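Local coordinates for transcriptional regulator, LysR family (Eggerthella lenta, PDB 4PZJ), which probably binds cis-regulatory DNA as a LysR-type transcription factor, this chain being its N-terminal winged helix-turn-helix domain, at residues Gln34-Ala37 with His38-Asp42; Ala60-Leu63 with Leu64-Ala67; Phe48-Asn52 with Lys53-Leu57. All blocks are in the same frame, centred on the assembly; numbering follows the deposited sequence. Where two conformers were deposited one is given.

Interaction 1: residues Gln34-Ala37 with His38-Asp42; sequences QHIA and HLERD
Ile-36 and Glu-40 meet one turn apart on helix 29-43 and show how a helix can pack a methyl on the stem of an acidic side chain while its oxygens turn to partners elsewhere. The methyl CG2 of Ile-36 lies against CG and the carboxylate carbon of Glu-40, 3.8 Å from CD, the two side chains crossing obliquely. With CG2 anti to the backbone N, the isoleucine leans this methyl toward the following turn. Glu-40 CG lies anti to its own carbonyl carbon (chi1 -66°), which brings it to the Ile-36 side, 3.4 Å from Ile-36 O. In the backbone, Glu-40 N donates to Ile-36 O at 3.0 Å, almost in line with the carbonyl bond. The next residue, Arg-41, one turn after Ala-37, bends at chi3 (-63°) and folds its guanidinium back, one face over Ala-37 O, with NH1 too poorly angled for a hydrogen bond. Ala-37 O is instead gripped by Arg-41 N at 2.9 Å. His-38 N bonds to Gln-34 O at the same length, whereas the bond from Leu-39 N to His-35 O is weak at 3.3 Å. A second shell fixes the polar ends. OE2 of Glu-40 accepts a hydrogen bond from Leu-47 N and a weak one from Phe-48 N, and ND1 of His-35 bonds to Thr-8 OG1. Helix 29-43, the probable recognition helix, follows helix 18-25 in the helix-turn-helix; Ile-36 packs it on helix 3-11 and Glu-40 links it to the start of strand 48-51.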
ATOM      1  N   GLN A  34      -5.186   5.412  17.217  1.00 22.84           N
ATOM      2  CA  GLN A  34      -3.809   5.884  17.231  1.00 26.11           C
ATOM      3  C   GLN A  34      -2.860   4.996  16.396  1.00 23.03           C
ATOM      4  O   GLN A  34      -1.978   5.491  15.704  1.00 24.61           O
ATOM      5  CB  GLN A  34      -3.324   6.021  18.692  1.00 28.59           C
ATOM      6  CG  GLN A  34      -4.027   7.167  19.433  1.00 35.86           C
ATOM      7  CD  GLN A  34      -4.018   7.039  20.975  1.00 46.10           C
ATOM      8  OE1 GLN A  34      -3.561   6.025  21.520  1.00 53.99           O
ATOM      9  NE2 GLN A  34      -4.539   8.070  21.678  1.00 48.83           N
ATOM     10  N   HIS A  35      -3.045   3.670  16.425  1.00 21.65           N
ATOM     11  CA  HIS A  35      -2.255   2.820  15.597  1.00 23.11           C
ATOM     12  C   HIS A  35      -2.452   3.133  14.118  1.00 19.80           C
ATOM     13  O   HIS A  35      -1.512   3.240  13.368  1.00 20.43           O
ATOM     14  CB  HIS A  35      -2.616   1.361  15.782  1.00 23.92           C
ATOM     15  CG  HIS A  35      -2.263   0.792  17.132  1.00 27.13           C
ATOM     16  ND1 HIS A  35      -2.767  -0.407  17.590  1.00 28.68           N
ATOM     17  CD2 HIS A  35      -1.460   1.262  18.111  1.00 31.55           C
ATOM     18  CE1 HIS A  35      -2.282  -0.653  18.800  1.00 33.48           C
ATOM     19  NE2 HIS A  35      -1.487   0.348  19.137  1.00 30.66           N
ATOM     20  N   ILE A  36      -3.729   3.217  13.720  0.50 21.04           N
ATOM     21  CA  ILE A  36      -4.087   3.552  12.346  0.50 20.42           C
ATOM     22  C   ILE A  36      -3.566   4.950  11.992  0.50 19.69           C
ATOM     23  O   ILE A  36      -2.922   5.135  10.968  0.50 20.55           O
ATOM     24  CB  ILE A  36      -5.608   3.518  12.135  0.50 19.24           C
ATOM     25  CG1 ILE A  36      -6.223   2.135  12.435  0.50 19.13           C
ATOM     26  CG2 ILE A  36      -5.969   3.955  10.724  0.50 19.71           C
ATOM     27  CD1 ILE A  36      -5.582   0.970  11.716  0.50 19.78           C
ATOM     28  N   ALA A  37      -3.813   5.917  12.866  1.00 21.63           N
ATOM     29  CA  ALA A  37      -3.383   7.279  12.642  1.00 23.77           C
ATOM     30  C   ALA A  37      -1.858   7.378  12.432  1.00 24.15           C
ATOM     31  O   ALA A  37      -1.379   8.143  11.652  1.00 25.91           O
ATOM     32  CB  ALA A  37      -3.819   8.153  13.788  1.00 23.18           C
ATOM     33  N   HIS A  38      -1.080   6.613  13.185  1.00 22.31           N
ATOM     34  CA  HIS A  38       0.349   6.601  12.964  1.00 24.10           C
ATOM     35  C   HIS A  38       0.727   6.118  11.546  1.00 23.33           C
ATOM     36  O   HIS A  38       1.600   6.669  10.930  1.00 24.86           O
ATOM     37  CB  HIS A  38       0.968   5.705  14.038  1.00 27.30           C
ATOM     38  CG  HIS A  38       2.456   5.788  14.115  1.00 38.99           C
ATOM     39  ND1 HIS A  38       3.109   6.465  15.123  1.00 47.39           N
ATOM     40  CD2 HIS A  38       3.422   5.269  13.321  1.00 44.85           C
ATOM     41  CE1 HIS A  38       4.414   6.368  14.939  1.00 47.02           C
ATOM     42  NE2 HIS A  38       4.631   5.648  13.853  1.00 47.17           N
ATOM     43  N   LEU A  39       0.111   5.031  11.049  1.00 23.30           N
ATOM     44  CA  LEU A  39       0.403   4.569   9.727  1.00 24.80           C
ATOM     45  C   LEU A  39       0.018   5.623   8.686  1.00 21.99           C
ATOM     46  O   LEU A  39       0.746   5.852   7.745  1.00 22.50           O
ATOM     47  CB  LEU A  39      -0.409   3.291   9.417  1.00 25.09           C
ATOM     48  CG  LEU A  39      -0.078   2.022  10.192  1.00 28.49           C
ATOM     49  CD1 LEU A  39      -1.151   0.971   9.901  1.00 26.55           C
ATOM     50  CD2 LEU A  39       1.270   1.543   9.760  1.00 29.53           C
ATOM     51  N   GLU A  40      -1.117   6.264   8.896  1.00 23.63           N
ATOM     52  CA  GLU A  40      -1.608   7.212   7.919  1.00 23.16           C
ATOM     53  C   GLU A  40      -0.719   8.454   7.906  1.00 25.02           C
ATOM     54  O   GLU A  40      -0.464   9.015   6.850  1.00 24.92           O
ATOM     55  CB  GLU A  40      -3.070   7.583   8.182  1.00 23.24           C
ATOM     56  CG  GLU A  40      -4.076   6.478   8.018  1.00 25.10           C
ATOM     57  CD  GLU A  40      -5.510   6.902   8.323  1.00 29.03           C
ATOM     58  OE1 GLU A  40      -5.743   7.798   9.178  1.00 29.38           O
ATOM     59  OE2 GLU A  40      -6.445   6.328   7.687  1.00 28.65           O
ATOM     60  N   ARG A  41      -0.235   8.850   9.080  1.00 24.24           N
ATOM     61  CA  ARG A  41       0.658   9.992   9.153  1.00 28.56           C
ATOM     62  C   ARG A  41       2.052   9.638   8.572  1.00 28.75           C
ATOM     63  O   ARG A  41       2.634  10.406   7.792  1.00 29.48           O
ATOM     64  CB  ARG A  41       0.710  10.460  10.609  1.00 32.24           C
ATOM     65  CG  ARG A  41       1.406  11.776  10.836  1.00 42.54           C
ATOM     66  CD  ARG A  41       1.437  12.126  12.327  1.00 46.33           C
ATOM     67  NE  ARG A  41       0.112  12.333  12.946  1.00 50.99           N
ATOM     68  CZ  ARG A  41      -0.549  11.455  13.718  1.00 54.17           C
ATOM     69  NH1 ARG A  41      -0.039  10.256  14.019  1.00 53.92           N
ATOM     70  NH2 ARG A  41      -1.735  11.792  14.220  1.00 53.93           N
ATOM     71  N   ASP A  42       2.554   8.435   8.886  1.00 26.74           N
ATOM     72  CA  ASP A  42       3.857   7.972   8.440  1.00 30.84           C
ATOM     73  C   ASP A  42       3.932   7.852   6.910  1.00 29.89           C
ATOM     74  O   ASP A  42       4.919   8.291   6.318  1.00 31.42           O
ATOM     75  CB  ASP A  42       4.182   6.651   9.160  1.00 36.97           C
ATOM     76  CG  ASP A  42       5.641   6.223   9.051  1.00 48.40           C
ATOM     77  OD1 ASP A  42       6.482   7.000   8.544  1.00 56.76           O
ATOM     78  OD2 ASP A  42       5.940   5.085   9.502  1.00 56.92           O
TER

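Interaction 2: residues Ala60-Leu63 with Leu64-Ala67; sequences AGAL and LRDA
Leu-64 N bonds to Ala-60 O at 2.9 Å and opens an unbroken run of four i to i+4 bonds in helix 59-68, the helix that follows the hairpin wing in this LysR-family domain and packs against its counterpart in the dimer. Arg-65 N to Gly-61 O, Asp-66 N to Ala-62 O and Ala-67 N to Leu-63 O complete the series; the third is almost straight, with 172° at its hydrogen. The side chains divide between two sides. On the more polar one, Arg-65 bends at chi3 (65°) and lays a face of its guanidinium over Ala-62, whose CA sits 3.9 Å above the plane, near its centre, while CB comes within 3.7 Å of NH1. On the apolar side, Ala-60, Leu-63, Leu-64 and Ala-67 are buried against the second subunit: Ala-60 meets Leu-63 of that subunit, and Ala-67 meets its own equivalent there. OD2 of Asp-66 hydrogen-bonds to Tyr-43 OH of the second subunit as well as to NH1 of Arg-65. Arg-65 probably stabilises the carboxylate charge beside that intersubunit bond. It grips Asp-66 side-on, NE reaching OD1 at 2.8 Å and NH1 reaching OD2 at 3.2 Å; both oxygens lie close to the guanidinium plane, yet both nitrogens stand above the carboxylate plane.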
ATOM      1  N   ALA A  60      -5.761   3.125  -0.886  1.00 24.43           N
ATOM      2  CA  ALA A  60      -4.487   2.735  -0.216  1.00 23.85           C
ATOM      3  C   ALA A  60      -4.713   1.609   0.785  1.00 23.18           C
ATOM      4  O   ALA A  60      -3.847   0.711   0.935  1.00 25.89           O
ATOM      5  CB  ALA A  60      -3.874   3.925   0.498  1.00 24.49           C
ATOM      6  N   GLY A  61      -5.851   1.625   1.471  1.00 20.65           N
ATOM      7  CA  GLY A  61      -6.238   0.558   2.413  1.00 20.75           C
ATOM      8  C   GLY A  61      -6.301  -0.790   1.694  1.00 22.30           C
ATOM      9  O   GLY A  61      -5.818  -1.788   2.179  1.00 23.42           O
ATOM     10  N   ALA A  62      -6.920  -0.817   0.510  1.00 20.84           N
ATOM     11  CA  ALA A  62      -7.004  -2.058  -0.256  1.00 19.85           C
ATOM     12  C   ALA A  62      -5.636  -2.544  -0.752  1.00 21.39           C
ATOM     13  O   ALA A  62      -5.373  -3.752  -0.796  1.00 22.75           O
ATOM     14  CB  ALA A  62      -7.979  -1.840  -1.416  1.00 20.84           C
ATOM     15  N   LEU A  63      -4.724  -1.627  -1.096  1.00 21.38           N
ATOM     16  CA  LEU A  63      -3.424  -1.951  -1.571  1.00 20.35           C
ATOM     17  C   LEU A  63      -2.647  -2.555  -0.388  1.00 21.65           C
ATOM     18  O   LEU A  63      -2.024  -3.603  -0.525  1.00 24.30           O
ATOM     19  CB  LEU A  63      -2.726  -0.690  -2.070  1.00 23.53           C
ATOM     20  CG  LEU A  63      -1.297  -0.836  -2.597  1.00 25.80           C
ATOM     21  CD1 LEU A  63      -1.201  -1.635  -3.869  1.00 29.90           C
ATOM     22  CD2 LEU A  63      -0.650   0.554  -2.751  1.00 27.65           C
ATOM     23  N   LEU A  64      -2.780  -1.927   0.775  1.00 21.59           N
ATOM     24  CA  LEU A  64      -2.107  -2.437   1.994  1.00 21.93           C
ATOM     25  C   LEU A  64      -2.627  -3.837   2.323  1.00 23.29           C
ATOM     26  O   LEU A  64      -1.833  -4.759   2.617  1.00 24.29           O
ATOM     27  CB  LEU A  64      -2.320  -1.483   3.183  1.00 22.13           C
ATOM     28  CG  LEU A  64      -1.614  -1.898   4.500  1.00 22.26           C
ATOM     29  CD1 LEU A  64      -0.130  -2.112   4.317  1.00 22.04           C
ATOM     30  CD2 LEU A  64      -1.883  -0.847   5.545  1.00 22.52           C
ATOM     31  N   ARG A  65      -3.950  -3.991   2.320  1.00 21.89           N
ATOM     32  CA  ARG A  65      -4.574  -5.293   2.598  1.00 23.58           C
ATOM     33  C   ARG A  65      -3.989  -6.365   1.719  1.00 26.03           C
ATOM     34  O   ARG A  65      -3.555  -7.410   2.206  1.00 26.18           O
ATOM     35  CB  ARG A  65      -6.098  -5.237   2.378  1.00 24.66           C
ATOM     36  CG  ARG A  65      -6.835  -6.596   2.552  1.00 23.96           C
ATOM     37  CD  ARG A  65      -8.206  -6.492   1.905  1.00 23.51           C
ATOM     38  NE  ARG A  65      -8.029  -6.305   0.499  1.00 21.58           N
ATOM     39  CZ  ARG A  65      -8.847  -5.647  -0.314  1.00 23.59           C
ATOM     40  NH1 ARG A  65      -8.510  -5.532  -1.580  1.00 27.75           N
ATOM     41  NH2 ARG A  65      -9.914  -5.023   0.138  1.00 25.09           N
ATOM     42  N   ASP A  66      -4.042  -6.155   0.405  1.00 25.19           N
ATOM     43  CA  ASP A  66      -3.541  -7.179  -0.514  1.00 24.44           C
ATOM     44  C   ASP A  66      -2.034  -7.402  -0.422  1.00 26.94           C
ATOM     45  O   ASP A  66      -1.552  -8.501  -0.583  1.00 27.27           O
ATOM     46  CB  ASP A  66      -3.991  -6.874  -1.944  1.00 25.20           C
ATOM     47  CG  ASP A  66      -5.484  -6.999  -2.132  1.00 26.54           C
ATOM     48  OD1 ASP A  66      -6.204  -7.537  -1.258  1.00 29.14           O
ATOM     49  OD2 ASP A  66      -5.959  -6.565  -3.207  1.00 30.17           O
ATOM     50  N   ALA A  67      -1.259  -6.350  -0.160  1.00 22.47           N
ATOM     51  CA  ALA A  67       0.194  -6.497  -0.080  1.00 26.16           C
ATOM     52  C   ALA A  67       0.587  -7.327   1.116  1.00 29.08           C
ATOM     53  O   ALA A  67       1.546  -8.086   1.055  1.00 33.24           O
ATOM     54  CB  ALA A  67       0.844  -5.126   0.037  1.00 23.68           C
TER

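Interaction 3: residues Phe48-Asn52 with Lys53-Leu57; sequences FAYRN and KKLQL
Phe-48 and Leu-57 pair across the base of a two-stranded antiparallel hairpin, the wing of the winged helix-turn-helix domain. This is the tight end. Methyl CD1 of Leu-57 comes within 3.5 Å of Phe-48 CE1, meeting the ring obliquely, and CD1 of Leu-55 approaches Phe-48 CB at 4.0 Å. Leu-57 CG stands anti to the backbone N (chi1 -176°), which carries the leucine's end back toward the neighbouring strand. Phe-48 also touches Val-12 and Leu-57 reaches Ala-62, joining the base to the loop at Val-12 and to helix 59-68. Between the strands, Ala-49 and Gln-56 form a hydrogen-bonded pair: Gln-56 N reaches Ala-49 O at 2.7 Å and Ala-49 N returns to Gln-56 O at 3.0 Å. Farther out the contact becomes exposed. Tyr-50 leans on Leu-55 through CE1, 3.8 Å from CD1, and the chain reverses in a type I' turn from Arg-51 to Lys-54, with poorly ordered Lys-53 at its tip. On the opposite face from Tyr-50, the Arg-51 guanidinium stacks on the Gln-56 amide, the planes 22° apart and NH2 3.5 Å from CD. The amide's NE2 makes only a weak bond to Lys-54 O. Packing thus secures the base, whereas Arg-51, Lys-53 and Lys-54, three basic residues spread over the outer wing, are consistent with the DNA-backbone contacts made by wings in related winged-helix proteins.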
ATOM      1  N   PHE A  48      -8.729   4.472   5.798  1.00 21.26           N
ATOM      2  CA  PHE A  48     -10.175   4.380   5.988  1.00 22.06           C
ATOM      3  C   PHE A  48     -10.800   5.742   5.873  1.00 23.91           C
ATOM      4  O   PHE A  48     -10.114   6.748   6.022  1.00 23.08           O
ATOM      5  CB  PHE A  48     -10.514   3.832   7.367  1.00 23.42           C
ATOM      6  CG  PHE A  48      -9.981   2.446   7.606  1.00 20.45           C
ATOM      7  CD1 PHE A  48     -10.637   1.348   7.122  1.00 23.92           C
ATOM      8  CD2 PHE A  48      -8.794   2.268   8.302  1.00 23.20           C
ATOM      9  CE1 PHE A  48     -10.127   0.094   7.328  1.00 23.95           C
ATOM     10  CE2 PHE A  48      -8.291   1.008   8.543  1.00 25.21           C
ATOM     11  CZ  PHE A  48      -8.948  -0.089   8.026  1.00 23.14           C
ATOM     12  N   ALA A  49     -12.109   5.751   5.613  1.00 25.43           N
ATOM     13  CA  ALA A  49     -12.880   6.988   5.562  1.00 26.66           C
ATOM     14  C   ALA A  49     -14.348   6.702   5.784  1.00 25.45           C
ATOM     15  O   ALA A  49     -14.811   5.605   5.496  1.00 25.79           O
ATOM     16  CB  ALA A  49     -12.697   7.697   4.224  1.00 27.53           C
ATOM     17  N   TYR A  50     -15.061   7.670   6.343  1.00 25.02           N
ATOM     18  CA  TYR A  50     -16.514   7.584   6.414  1.00 24.76           C
ATOM     19  C   TYR A  50     -17.041   8.246   5.143  1.00 26.68           C
ATOM     20  O   TYR A  50     -16.527   9.251   4.711  1.00 28.39           O
ATOM     21  CB  TYR A  50     -17.160   8.317   7.600  1.00 27.14           C
ATOM     22  CG  TYR A  50     -16.936   7.686   8.962  1.00 26.45           C
ATOM     23  CD1 TYR A  50     -17.183   6.342   9.161  1.00 28.07           C
ATOM     24  CD2 TYR A  50     -16.540   8.457  10.062  1.00 28.24           C
ATOM     25  CE1 TYR A  50     -16.988   5.753  10.399  1.00 29.09           C
ATOM     26  CE2 TYR A  50     -16.376   7.881  11.324  1.00 26.88           C
ATOM     27  CZ  TYR A  50     -16.590   6.512  11.483  1.00 30.52           C
ATOM     28  OH  TYR A  50     -16.398   5.877  12.702  1.00 30.36           O
ATOM     29  N   ARG A  51     -18.029   7.619   4.555  1.00 29.28           N
ATOM     30  CA  ARG A  51     -18.710   8.203   3.408  1.00 38.52           C
ATOM     31  C   ARG A  51     -20.152   7.999   3.730  1.00 43.24           C
ATOM     32  O   ARG A  51     -20.585   6.856   3.908  1.00 38.90           O
ATOM     33  CB  ARG A  51     -18.384   7.513   2.092  1.00 44.07           C
ATOM     34  CG  ARG A  51     -17.033   7.848   1.475  1.00 52.96           C
ATOM     35  CD  ARG A  51     -16.969   7.521  -0.023  1.00 59.35           C
ATOM     36  NE  ARG A  51     -17.323   6.131  -0.350  1.00 61.26           N
ATOM     37  CZ  ARG A  51     -18.559   5.687  -0.603  1.00 59.08           C
ATOM     38  NH1 ARG A  51     -19.610   6.508  -0.564  1.00 62.32           N
ATOM     39  NH2 ARG A  51     -18.749   4.400  -0.896  1.00 60.05           N
ATOM     40  N   ASN A  52     -20.884   9.112   3.815  1.00 47.98           N
ATOM     41  CA  ASN A  52     -22.303   9.089   4.128  1.00 48.61           C
ATOM     42  C   ASN A  52     -22.568   8.162   5.291  1.00 50.14           C
ATOM     43  O   ASN A  52     -23.332   7.200   5.196  1.00 52.08           O
ATOM     44  CB  ASN A  52     -23.109   8.698   2.892  1.00 49.66           C
ATOM     45  CG  ASN A  52     -22.967   9.710   1.780  1.00 48.97           C
ATOM     46  OD1 ASN A  52     -23.152  10.914   2.001  1.00 51.46           O
ATOM     47  ND2 ASN A  52     -22.618   9.243   0.588  1.00 46.18           N
ATOM     48  N   LYS A  53     -21.852   8.436   6.374  1.00 52.73           N
ATOM     49  CA  LYS A  53     -22.042   7.744   7.635  1.00 57.23           C
ATOM     50  C   LYS A  53     -21.663   6.253   7.646  1.00 51.52           C
ATOM     51  O   LYS A  53     -22.048   5.539   8.570  1.00 50.50           O
ATOM     52  CB  LYS A  53     -23.511   7.942   8.068  1.00 66.85           C
ATOM     53  CG  LYS A  53     -23.955   9.408   7.993  1.00 76.37           C
ATOM     54  CD  LYS A  53     -25.464   9.601   8.043  1.00 84.14           C
ATOM     55  CE  LYS A  53     -25.821  11.066   7.830  1.00 85.72           C
ATOM     56  NZ  LYS A  53     -27.290  11.303   7.776  1.00 90.83           N
ATOM     57  N   LYS A  54     -20.907   5.781   6.647  1.00 39.77           N
ATOM     58  CA  LYS A  54     -20.504   4.365   6.608  1.00 34.91           C
ATOM     59  C   LYS A  54     -18.987   4.227   6.420  1.00 26.91           C
ATOM     60  O   LYS A  54     -18.418   4.942   5.632  1.00 28.43           O
ATOM     61  CB  LYS A  54     -21.228   3.629   5.492  1.00 38.63           C
ATOM     62  CG  LYS A  54     -20.965   2.128   5.502  1.00 44.67           C
ATOM     63  CD  LYS A  54     -21.853   1.332   4.545  1.00 56.05           C
ATOM     64  CE  LYS A  54     -21.829  -0.143   4.931  1.00 60.53           C
ATOM     65  NZ  LYS A  54     -22.610  -1.049   4.038  1.00 66.73           N
ATOM     66  N   LEU A  55     -18.350   3.347   7.196  1.00 26.29           N
ATOM     67  CA  LEU A  55     -16.910   3.126   7.062  1.00 25.60           C
ATOM     68  C   LEU A  55     -16.558   2.498   5.703  1.00 24.04           C
ATOM     69  O   LEU A  55     -17.222   1.526   5.260  1.00 26.72           O
ATOM     70  CB  LEU A  55     -16.336   2.271   8.217  1.00 24.54           C
ATOM     71  CG  LEU A  55     -14.805   2.250   8.300  1.00 23.13           C
ATOM     72  CD1 LEU A  55     -14.273   3.622   8.719  1.00 21.97           C
ATOM     73  CD2 LEU A  55     -14.251   1.228   9.274  1.00 25.65           C
ATOM     74  N   GLN A  56     -15.512   3.028   5.082  1.00 22.91           N
ATOM     75  CA  GLN A  56     -14.974   2.573   3.827  1.00 26.01           C
ATOM     76  C   GLN A  56     -13.467   2.301   3.941  1.00 24.74           C
ATOM     77  O   GLN A  56     -12.763   2.999   4.668  1.00 24.59           O
ATOM     78  CB  GLN A  56     -15.136   3.668   2.760  1.00 30.64           C
ATOM     79  CG  GLN A  56     -16.530   4.278   2.637  1.00 31.87           C
ATOM     80  CD  GLN A  56     -17.601   3.272   2.246  1.00 35.73           C
ATOM     81  OE1 GLN A  56     -17.330   2.227   1.653  1.00 39.41           O
ATOM     82  NE2 GLN A  56     -18.846   3.586   2.593  1.00 41.27           N
ATOM     83  N   LEU A  57     -12.997   1.312   3.201  1.00 22.27           N
ATOM     84  CA  LEU A  57     -11.590   1.055   3.038  1.00 23.06           C
ATOM     85  C   LEU A  57     -11.174   1.879   1.827  1.00 24.84           C
ATOM     86  O   LEU A  57     -11.775   1.780   0.730  1.00 24.71           O
ATOM     87  CB  LEU A  57     -11.336  -0.419   2.772  1.00 24.10           C
ATOM     88  CG  LEU A  57      -9.898  -0.838   2.667  1.00 23.01           C
ATOM     89  CD1 LEU A  57      -9.230  -0.819   4.049  1.00 24.60           C
ATOM     90  CD2 LEU A  57      -9.808  -2.255   2.111  1.00 23.85           C
TER

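Overall arrangement
The three contacts follow one another along the chain: interaction 1 in helix 29-43, interaction 3 in hairpin 48-57, then interaction 2 in helix 59-68. Their centres lie about 15 to 17 Å apart, yet the hairpin touches both helices. At its base Phe-48 meets Ile-36 of interaction 1, and Leu-57 packs against Arg-65 of interaction 2. Interactions 1 and 2 do not touch, their nearest atoms being about 5 Å apart. The base of the wing therefore lies against both the probable recognition helix and the helix that packs on the second subunit, while those two helices do not touch each other at these contacts.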